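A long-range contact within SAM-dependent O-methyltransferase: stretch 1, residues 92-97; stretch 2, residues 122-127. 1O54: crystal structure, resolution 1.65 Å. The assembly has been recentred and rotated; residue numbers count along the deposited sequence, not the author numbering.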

# COMPACT_ATOMS: atom_id res chain seq x y z
N ARG A 92 -1.36 -6.50 28.20
CA ARG A 92 -0.93 -5.83 26.98
C ARG A 92 0.57 -5.54 27.07
O ARG A 92 1.05 -4.93 28.04
CB ARG A 92 -1.72 -4.52 26.76
CG ARG A 92 -2.94 -4.62 25.83
CD ARG A 92 -2.65 -5.21 24.43
NE ARG A 92 -1.46 -4.63 23.81
CZ ARG A 92 -0.87 -5.09 22.70
NH1 ARG A 92 -1.36 -6.17 22.05
NH2 ARG A 92 0.21 -4.47 22.22
N THR A 93 1.29 -5.99 26.06
CA THR A 93 2.70 -5.68 25.85
C THR A 93 2.97 -5.76 24.34
O THR A 93 2.07 -6.11 23.57
CB THR A 93 3.60 -6.68 26.63
OG1 THR A 93 4.98 -6.39 26.41
CG2 THR A 93 3.43 -8.11 26.11
N GLN A 94 4.19 -5.46 23.95
CA GLN A 94 4.56 -5.46 22.53
C GLN A 94 4.56 -6.88 21.96
O GLN A 94 5.08 -7.81 22.58
CB GLN A 94 5.94 -4.84 22.35
N ILE A 95 4.02 -7.04 20.75
CA ILE A 95 3.97 -8.36 20.12
C ILE A 95 4.43 -8.28 18.68
O ILE A 95 4.43 -7.19 18.10
CB ILE A 95 2.55 -8.94 20.15
CG1 ILE A 95 1.56 -8.06 19.40
CG2 ILE A 95 2.07 -9.10 21.60
CD1 ILE A 95 0.27 -8.75 19.02
N VAL A 96 4.78 -9.43 18.13
CA VAL A 96 4.81 -9.61 16.68
C VAL A 96 3.38 -9.94 16.26
O VAL A 96 2.79 -10.92 16.77
CB VAL A 96 5.75 -10.74 16.23
CG1 VAL A 96 5.73 -10.86 14.71
CG2 VAL A 96 7.18 -10.48 16.71
N TYR A 97 2.80 -9.13 15.37
CA TYR A 97 1.39 -9.30 15.01
C TYR A 97 1.25 -10.49 14.09
O TYR A 97 2.18 -10.79 13.33
CB TYR A 97 0.82 -8.03 14.36
CG TYR A 97 0.60 -6.94 15.40
CD1 TYR A 97 1.65 -6.15 15.82
CD2 TYR A 97 -0.66 -6.74 15.98
CE1 TYR A 97 1.47 -5.16 16.80
CE2 TYR A 97 -0.85 -5.76 16.96
CZ TYR A 97 0.22 -4.98 17.36
OH TYR A 97 0.04 -3.99 18.33
N GLY A 122 8.95 -12.41 25.19
CA GLY A 122 7.85 -11.50 25.51
C GLY A 122 6.64 -12.25 26.03
O GLY A 122 6.76 -13.14 26.88
N SER A 123 5.48 -11.93 25.48
CA SER A 123 4.22 -12.59 25.80
C SER A 123 4.11 -14.02 25.25
O SER A 123 3.23 -14.77 25.63
CB SER A 123 3.07 -11.78 25.21
OG SER A 123 3.03 -12.01 23.79
N GLY A 124 5.02 -14.39 24.35
CA GLY A 124 4.96 -15.70 23.73
C GLY A 124 4.14 -15.76 22.47
O GLY A 124 3.92 -16.87 21.95
N ALA A 125 3.71 -14.61 21.93
CA ALA A 125 2.82 -14.63 20.76
C ALA A 125 3.50 -15.27 19.54
O ALA A 125 2.97 -16.21 18.91
CB ALA A 125 2.32 -13.22 20.42
N MET A 126 4.69 -14.80 19.18
CA MET A 126 5.43 -15.39 18.07
C MET A 126 5.86 -16.83 18.41
O MET A 126 5.85 -17.72 17.57
CB MET A 126 6.64 -14.57 17.73
CG MET A 126 7.58 -15.16 16.76
SD MET A 126 6.73 -15.19 15.12
CE MET A 126 7.74 -16.09 14.15
N CYS A 127 6.28 -17.00 19.66
CA CYS A 127 6.65 -18.32 20.21
C CYS A 127 5.55 -19.36 19.95
O CYS A 127 5.82 -20.48 19.46
CB CYS A 127 6.99 -18.24 21.68
SG CYS A 127 7.87 -19.74 22.17
O HOH W 1 5.13 -10.49 22.93

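This is a small, mainly apolar side-by-side contact, in which an extended segment without regular secondary structure lies along a loop and the first turn of a helix, with no direct hydrogen bond between them and one water bridging their backbones. The touching parts run in nearly the same direction, 5° apart from end to end, and draw slightly closer along the way: the CA atoms of Thr 93 and Ser 123 are 7.1 Å apart, those of Ile 95 and Ala 125 6.4 Å, and those of Val 96 and Met 126 6.0 Å. At this spacing, side chains meet between the backbones, twice through their CB atoms, and the buried surface is modest, 224 Å² summed over both sides.

At the first pair, the CA-to-CB bond of Thr 93 points toward the other stretch and its t rotamer places CG2 3.8 Å from Ser 123 CB, a van der Waals contact through the carbon side of two hydroxyl-bearing residues. The CA-to-CB bond of Ile 95 points sideways, yet the side chain reaches two partners: its CG2 lies 3.8 Å from Ser 123 OG, and its CB packs 4.3 Å from Ala 125 CB. The methyl group of Ala 125, its CB, also sits 4.3 Å from the carbonyl oxygen, Val 96 O, so it touches side chain and backbone of consecutive residues. Val 96 has the largest area covered by the other stretch, 50 Å², and its CB meets Met 126 CB at 4.2 Å. The CA-to-CB bond of Met 126 points toward the other stretch, and its SD still lies 4.5 Å from Val 96 CG1, while the end of the side chain leads away.

No hydrogen bond joins the stretches directly; the polar link between them is water-mediated. Water 1 donates to Gln 94 O at 2.7 Å and accepts from Ser 123 N at 2.9 Å, joining a carbonyl and an amide too far apart to bond directly. In the p rotamer, Ser 123 OG stays beside Ile 95 CG2 and also accepts from Ala 125 N at 3.3 Å, with an N-H...O angle of 138°; this ties the loop to the start of the helix.

Gly 124 is the N-cap residue of that helix. Its phi/psi of 89/9° would jam a CB against the carbonyl oxygen of Ser 123, so the local backbone itself calls for glycine. Gly 122 also has positive phi, 64°, which favours glycine independently of the neighbouring stretch.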